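Local atomic coordinates of cycloalternan-forming enzyme (Listeria monocytogenes serovar 1/2a, PDB entry 5F7U), a protein that is a multidomain member of glycoside hydrolase family 31, with a TIM barrel flanked by beta domains and a C-terminal family 6 carbohydrate-binding module. Residues P940-A954 / T961-A975. The protein carries 1 engineered substitution. Numbering follows the deposited sequence.
Sequences PYEAEFGHLTNVTTA and TGTGFVAGFDAEKEA. With MG (magnesium ion), chain G; GLC (alpha-D-glucopyranose), chain B; GLC (alpha-D-glucopyranose), chain C; GLC (alpha-D-glucopyranose), chain D.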
loop_
_atom_site.group_PDB
_atom_site.type_symbol
_atom_site.label_atom_id
_atom_site.label_comp_id
_atom_site.label_asym_id
_atom_site.label_seq_id
_atom_site.Cartn_x
_atom_site.Cartn_y
_atom_site.Cartn_z
ATOM N N PRO A 940 -35.125 -8.070 4.471
ATOM C CA PRO A 940 -35.535 -9.267 3.747
ATOM C C PRO A 940 -34.416 -9.850 2.883
ATOM O O PRO A 940 -33.490 -9.123 2.478
ATOM C CB PRO A 940 -36.653 -8.763 2.821
ATOM C CG PRO A 940 -37.169 -7.529 3.488
ATOM C CD PRO A 940 -35.956 -6.906 4.108
ATOM N N TYR A 941 -34.503 -11.163 2.657
ATOM C CA TYR A 941 -33.738 -11.853 1.623
ATOM C C TYR A 941 -34.609 -11.850 0.367
ATOM O O TYR A 941 -35.630 -12.546 0.309
ATOM C CB TYR A 941 -33.459 -13.300 2.060
ATOM C CG TYR A 941 -32.480 -13.405 3.206
ATOM C CD1 TYR A 941 -32.888 -13.215 4.537
ATOM C CD2 TYR A 941 -31.128 -13.668 2.952
ATOM C CE1 TYR A 941 -31.974 -13.296 5.587
ATOM C CE2 TYR A 941 -30.216 -13.776 3.985
ATOM C CZ TYR A 941 -30.636 -13.564 5.296
ATOM O OH TYR A 941 -29.699 -13.668 6.312
ATOM N N GLU A 942 -34.212 -11.063 -0.628
ATOM C CA GLU A 942 -35.047 -10.869 -1.818
ATOM C C GLU A 942 -35.015 -12.102 -2.710
ATOM O O GLU A 942 -33.927 -12.636 -3.028
ATOM C CB GLU A 942 -34.614 -9.616 -2.602
ATOM C CG GLU A 942 -34.818 -8.305 -1.847
ATOM C CD GLU A 942 -36.269 -8.028 -1.474
ATOM O OE1 GLU A 942 -37.213 -8.562 -2.129
ATOM O OE2 GLU A 942 -36.469 -7.232 -0.519
ATOM N N ALA A 943 -36.205 -12.566 -3.108
ATOM C CA ALA A 943 -36.297 -13.740 -3.964
ATOM C C ALA A 943 -35.593 -13.518 -5.308
ATOM O O ALA A 943 -34.988 -14.440 -5.857
ATOM C CB ALA A 943 -37.752 -14.152 -4.165
ATOM N N GLU A 944 -35.651 -12.280 -5.806
ATOM C CA GLU A 944 -35.047 -11.916 -7.093
ATOM C C GLU A 944 -33.501 -11.977 -7.066
ATOM O O GLU A 944 -32.856 -12.007 -8.129
ATOM C CB GLU A 944 -35.559 -10.538 -7.561
ATOM C CG GLU A 944 -35.289 -9.373 -6.613
ATOM C CD GLU A 944 -36.420 -9.045 -5.626
ATOM O OE1 GLU A 944 -37.193 -9.912 -5.152
ATOM O OE2 GLU A 944 -36.520 -7.863 -5.274
ATOM N N PHE A 945 -32.931 -12.003 -5.856
ATOM C CA PHE A 945 -31.475 -12.173 -5.677
ATOM C C PHE A 945 -31.077 -13.619 -5.390
ATOM O O PHE A 945 -29.875 -13.935 -5.258
ATOM C CB PHE A 945 -30.912 -11.257 -4.576
ATOM C CG PHE A 945 -31.183 -9.784 -4.764
ATOM C CD1 PHE A 945 -31.379 -9.210 -6.035
ATOM C CD2 PHE A 945 -31.209 -8.946 -3.646
ATOM C CE1 PHE A 945 -31.626 -7.834 -6.174
ATOM C CE2 PHE A 945 -31.442 -7.573 -3.776
ATOM C CZ PHE A 945 -31.649 -7.015 -5.045
ATOM N N GLY A 946 -32.066 -14.506 -5.303
ATOM C CA GLY A 946 -31.799 -15.917 -4.999
ATOM C C GLY A 946 -31.174 -16.649 -6.177
ATOM O O GLY A 946 -31.022 -16.082 -7.274
ATOM N N HIS A 947 -30.778 -17.899 -5.942
ATOM C CA HIS A 947 -30.313 -18.790 -7.012
ATOM C C HIS A 947 -31.532 -19.395 -7.680
ATOM O O HIS A 947 -32.297 -20.125 -7.047
ATOM C CB HIS A 947 -29.399 -19.887 -6.458
ATOM C CG HIS A 947 -28.256 -19.356 -5.648
ATOM N ND1 HIS A 947 -27.092 -18.896 -6.221
ATOM C CD2 HIS A 947 -28.106 -19.195 -4.310
ATOM C CE1 HIS A 947 -26.266 -18.482 -5.275
ATOM N NE2 HIS A 947 -26.854 -18.661 -4.105
ATOM N N LEU A 948 -31.720 -19.079 -8.956
ATOM C CA LEU A 948 -32.960 -19.433 -9.642
ATOM C C LEU A 948 -32.771 -20.569 -10.632
ATOM O O LEU A 948 -31.797 -20.583 -11.387
ATOM C CB LEU A 948 -33.540 -18.206 -10.359
ATOM C CG LEU A 948 -33.666 -16.885 -9.589
ATOM C CD1 LEU A 948 -34.246 -15.803 -10.492
ATOM C CD2 LEU A 948 -34.520 -17.042 -8.337
ATOM N N THR A 949 -33.721 -21.495 -10.646
ATOM C CA THR A 949 -33.723 -22.615 -11.591
ATOM C C THR A 949 -35.033 -22.642 -12.354
ATOM O O THR A 949 -36.100 -22.831 -11.749
ATOM C CB THR A 949 -33.514 -23.947 -10.859
ATOM O OG1 THR A 949 -32.290 -23.876 -10.127
ATOM C CG2 THR A 949 -33.461 -25.132 -11.843
ATOM N N ASN A 950 -34.930 -22.457 -13.682
ATOM C CA ASN A 950 -36.077 -22.472 -14.624
ATOM C C ASN A 950 -37.186 -21.487 -14.258
ATOM O O ASN A 950 -38.382 -21.760 -14.453
ATOM C CB ASN A 950 -36.660 -23.891 -14.788
ATOM C CG ASN A 950 -35.639 -24.900 -15.264
ATOM O OD1 ASN A 950 -34.827 -24.612 -16.141
ATOM N ND2 ASN A 950 -35.688 -26.103 -14.697
ATOM N N VAL A 951 -36.780 -20.348 -13.710
ATOM C CA VAL A 951 -37.717 -19.361 -13.202
ATOM C C VAL A 951 -37.097 -17.978 -13.377
ATOM O O VAL A 951 -35.882 -17.835 -13.290
ATOM C CB VAL A 951 -38.147 -19.686 -11.732
ATOM C CG1 VAL A 951 -37.133 -19.212 -10.701
ATOM C CG2 VAL A 951 -39.508 -19.099 -11.442
ATOM N N THR A 952 -37.927 -16.974 -13.643
ATOM C CA THR A 952 -37.438 -15.620 -13.937
ATOM C C THR A 952 -38.076 -14.593 -12.999
ATOM O O THR A 952 -38.921 -14.938 -12.153
ATOM C CB THR A 952 -37.674 -15.197 -15.418
ATOM O OG1 THR A 952 -39.079 -15.180 -15.699
ATOM C CG2 THR A 952 -36.959 -16.127 -16.401
ATOM N N THR A 953 -37.662 -13.341 -13.146
ATOM C CA THR A 953 -38.130 -12.273 -12.276
ATOM C C THR A 953 -39.051 -11.323 -13.027
ATOM O O THR A 953 -39.032 -11.276 -14.260
ATOM C CB THR A 953 -36.960 -11.491 -11.635
ATOM O OG1 THR A 953 -36.174 -10.874 -12.660
ATOM C CG2 THR A 953 -36.070 -12.415 -10.811
ATOM N N ALA A 954 -39.867 -10.589 -12.273
ATOM C CA ALA A 954 -40.731 -9.540 -12.823
ATOM C C ALA A 954 -40.955 -8.404 -11.816
ATOM O O ALA A 954 -40.542 -8.489 -10.654
ATOM C CB ALA A 954 -42.059 -10.129 -13.299
ATOM N N THR A 961 -40.854 -5.626 -2.285
ATOM C CA THR A 961 -39.611 -5.062 -1.798
ATOM C C THR A 961 -38.486 -5.501 -2.747
ATOM O O THR A 961 -38.637 -6.477 -3.541
ATOM C CB THR A 961 -39.312 -5.455 -0.336
ATOM O OG1 THR A 961 -39.059 -6.857 -0.267
ATOM C CG2 THR A 961 -40.472 -5.076 0.614
ATOM N N GLY A 962 -37.362 -4.790 -2.643
ATOM C CA GLY A 962 -36.233 -4.974 -3.551
ATOM C C GLY A 962 -36.586 -4.437 -4.928
ATOM O O GLY A 962 -37.327 -3.463 -5.043
ATOM N N THR A 963 -36.073 -5.090 -5.971
ATOM C CA THR A 963 -36.314 -4.651 -7.353
ATOM C C THR A 963 -37.476 -5.364 -8.047
ATOM O O THR A 963 -37.843 -5.003 -9.175
ATOM C CB THR A 963 -35.048 -4.808 -8.223
ATOM O OG1 THR A 963 -34.667 -6.194 -8.272
ATOM C CG2 THR A 963 -33.896 -3.950 -7.681
ATOM N N GLY A 964 -38.046 -6.368 -7.385
ATOM C CA GLY A 964 -39.175 -7.129 -7.937
ATOM C C GLY A 964 -39.477 -8.392 -7.148
ATOM O O GLY A 964 -39.430 -8.402 -5.899
ATOM N N PHE A 965 -39.771 -9.450 -7.904
ATOM C CA PHE A 965 -40.207 -10.743 -7.378
ATOM C C PHE A 965 -39.930 -11.838 -8.403
ATOM O O PHE A 965 -39.734 -11.551 -9.588
ATOM C CB PHE A 965 -41.705 -10.710 -7.012
ATOM C CG PHE A 965 -42.600 -10.178 -8.109
ATOM C CD1 PHE A 965 -43.057 -11.019 -9.128
ATOM C CD2 PHE A 965 -43.011 -8.832 -8.108
ATOM C CE1 PHE A 965 -43.905 -10.542 -10.119
ATOM C CE2 PHE A 965 -43.846 -8.346 -9.115
ATOM C CZ PHE A 965 -44.292 -9.202 -10.118
ATOM N N VAL A 966 -39.946 -13.085 -7.945
ATOM C CA VAL A 966 -39.869 -14.252 -8.816
ATOM C C VAL A 966 -41.295 -14.556 -9.293
ATOM O O VAL A 966 -42.206 -14.663 -8.470
ATOM C CB VAL A 966 -39.228 -15.440 -8.065
ATOM C CG1 VAL A 966 -39.388 -16.740 -8.834
ATOM C CG2 VAL A 966 -37.755 -15.157 -7.828
ATOM N N ALA A 967 -41.489 -14.674 -10.609
ATOM C CA ALA A 967 -42.848 -14.751 -11.192
ATOM C C ALA A 967 -43.324 -16.166 -11.550
ATOM O O ALA A 967 -42.602 -16.917 -12.228
ATOM C CB ALA A 967 -42.939 -13.853 -12.418
ATOM N N GLY A 968 -44.545 -16.513 -11.120
ATOM C CA GLY A 968 -45.198 -17.780 -11.529
ATOM C C GLY A 968 -44.680 -18.960 -10.713
ATOM O O GLY A 968 -45.388 -19.481 -9.840
ATOM N N PHE A 969 -43.455 -19.402 -11.018
ATOM C CA PHE A 969 -42.752 -20.381 -10.192
ATOM C C PHE A 969 -43.650 -21.627 -10.000
ATOM O O PHE A 969 -43.775 -22.177 -8.899
ATOM C CB PHE A 969 -42.327 -19.660 -8.887
ATOM C CG PHE A 969 -41.622 -20.513 -7.865
ATOM C CD1 PHE A 969 -40.795 -21.584 -8.225
ATOM C CD2 PHE A 969 -41.749 -20.192 -6.513
ATOM C CE1 PHE A 969 -40.146 -22.337 -7.246
ATOM C CE2 PHE A 969 -41.097 -20.930 -5.539
ATOM C CZ PHE A 969 -40.292 -22.005 -5.904
ATOM N N ASP A 970 -44.253 -22.071 -11.109
ATOM C CA ASP A 970 -45.415 -22.961 -11.058
ATOM C C ASP A 970 -45.287 -24.269 -11.841
ATOM O O ASP A 970 -46.295 -24.884 -12.216
ATOM C CB ASP A 970 -46.661 -22.192 -11.493
ATOM C CG ASP A 970 -46.635 -21.795 -12.965
ATOM O OD1 ASP A 970 -45.540 -21.550 -13.526
ATOM O OD2 ASP A 970 -47.727 -21.731 -13.566
ATOM N N ALA A 971 -44.055 -24.699 -12.085
ATOM C CA ALA A 971 -43.812 -25.949 -12.803
ATOM C C ALA A 971 -42.747 -26.751 -12.079
ATOM O O ALA A 971 -41.899 -26.181 -11.387
ATOM C CB ALA A 971 -43.401 -25.670 -14.247
ATOM N N GLU A 972 -42.802 -28.073 -12.219
ATOM C CA GLU A 972 -41.785 -28.956 -11.624
ATOM C C GLU A 972 -40.383 -28.599 -12.124
ATOM O O GLU A 972 -40.226 -28.102 -13.244
ATOM C CB GLU A 972 -42.094 -30.420 -11.926
ATOM C CG GLU A 972 -43.341 -30.943 -11.241
ATOM C CD GLU A 972 -43.511 -32.436 -11.424
ATOM O OE1 GLU A 972 -44.435 -32.839 -12.150
ATOM O OE2 GLU A 972 -42.715 -33.208 -10.843
ATOM N N LYS A 973 -39.386 -28.841 -11.272
ATOM C CA LYS A 973 -37.965 -28.523 -11.527
ATOM C C LYS A 973 -37.645 -27.010 -11.502
ATOM O O LYS A 973 -36.526 -26.582 -11.821
ATOM C CB LYS A 973 -37.430 -29.225 -12.797
ATOM C CG LYS A 973 -37.568 -30.742 -12.754
ATOM C CD LYS A 973 -36.869 -31.449 -13.916
ATOM C CE LYS A 973 -35.365 -31.627 -13.683
ATOM N NZ LYS A 973 -35.011 -32.507 -12.524
ATOM N N GLU A 974 -38.625 -26.213 -11.088
ATOM C CA GLU A 974 -38.407 -24.797 -10.827
ATOM C C GLU A 974 -38.081 -24.614 -9.351
ATOM O O GLU A 974 -38.738 -25.209 -8.488
ATOM C CB GLU A 974 -39.625 -23.975 -11.229
ATOM C CG GLU A 974 -39.911 -24.033 -12.732
ATOM C CD GLU A 974 -41.021 -23.098 -13.186
ATOM O OE1 GLU A 974 -41.688 -22.466 -12.341
ATOM O OE2 GLU A 974 -41.237 -22.992 -14.409
ATOM N N ALA A 975 -37.057 -23.813 -9.072
ATOM C CA ALA A 975 -36.565 -23.618 -7.695
ATOM C C ALA A 975 -36.016 -22.214 -7.450
ATOM O O ALA A 975 -35.507 -21.565 -8.375
ATOM C CB ALA A 975 -35.506 -24.662 -7.361
HETATM MG MG MG G . -38.538 -8.654 -3.898
HETATM C C1 GLC B . -31.057 -9.558 -10.175
HETATM C C2 GLC B . -32.232 -8.573 -10.089
HETATM C C3 GLC B . -31.800 -7.156 -10.479
HETATM C C4 GLC B . -30.605 -6.676 -9.658
HETATM C C5 GLC B . -29.498 -7.726 -9.732
HETATM C C6 GLC B . -28.310 -7.390 -8.847
HETATM O O2 GLC B . -33.325 -9.021 -10.898
HETATM O O3 GLC B . -32.881 -6.250 -10.273
HETATM O O4 GLC B . -30.118 -5.423 -10.168
HETATM O O5 GLC B . -29.987 -9.034 -9.365
HETATM O O6 GLC B . -27.367 -8.443 -9.082
HETATM C C1 GLC C . -27.267 -15.322 -12.652
HETATM C C2 GLC C . -28.502 -15.812 -13.442
HETATM C C3 GLC C . -29.625 -16.285 -12.518
HETATM C C4 GLC C . -29.124 -17.354 -11.543
HETATM C C5 GLC C . -27.814 -16.978 -10.825
HETATM C C6 GLC C . -26.783 -18.103 -10.974
HETATM O O2 GLC C . -29.003 -14.820 -14.349
HETATM O O3 GLC C . -30.705 -16.820 -13.294
HETATM O O4 GLC C . -30.138 -17.621 -10.575
HETATM O O5 GLC C . -27.292 -15.687 -11.238
HETATM O O6 GLC C . -25.690 -17.911 -10.068
HETATM C C1 GLC D . -49.684 -18.925 -13.440
HETATM C C2 GLC D . -50.165 -19.738 -14.648
HETATM C C3 GLC D . -51.678 -19.556 -14.859
HETATM C C4 GLC D . -52.467 -19.851 -13.573
HETATM C C5 GLC D . -51.869 -19.123 -12.355
HETATM C C6 GLC D . -52.460 -19.585 -11.026
HETATM O O2 GLC D . -49.417 -19.352 -15.805
HETATM O O3 GLC D . -52.132 -20.397 -15.928
HETATM O O4 GLC D . -53.837 -19.463 -13.731
HETATM O O5 GLC D . -50.444 -19.319 -12.292
HETATM O O6 GLC D . -52.159 -20.964 -10.795
HETATM O O HOH W 1 -40.585 -17.267 -14.144
#
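A magnesium ion joins Glu942 and Glu944 to the backbone carbonyls of Thr961 and Gly964. Glu942 gives OE1 alone, 2.2 Å from the metal; its OE2 accepts the Thr961 OG1 hydrogen bond (2.6 Å) on the syn lone pair. Glu944 binds the magnesium through both oxygens, OE2 the longer at 2.6 Å; bent at chi2 (-94°), its chain brings the carboxylate to the 961-964 loop, where Gly964 N donates a hydrogen bond to OE2 from well above the carboxylate plane. Asp1057 OD1 adds a sixth ligand atom. Beside the site, Thr963 OG1 and O3 of the chain B alpha-D-glucopyranose are hydrogen-bonded at 2.7 Å, and the Phe945 ring meets the same sugar obliquely. Beyond the metal the two segments pair antiparallel: Ala954 and Phe965 exchange backbone hydrogen bonds, and Ala954 O sits over the centre of the Phe965 ring, 3.5 Å above its plane. Val966 packs between the segments, CG1 3.5 Å from Val951 CG2 and CG2 against Ala943 and Leu948. Thr949 and Ala975 form a second hydrogen-bonded pair. The segments thus contribute to both sheets of the beta-sandwich: 953-954 and 965-968 form a hairpin whose strand 965-968 also pairs with 1054-1062, while 947-949 edges the other sheet next to 975-981.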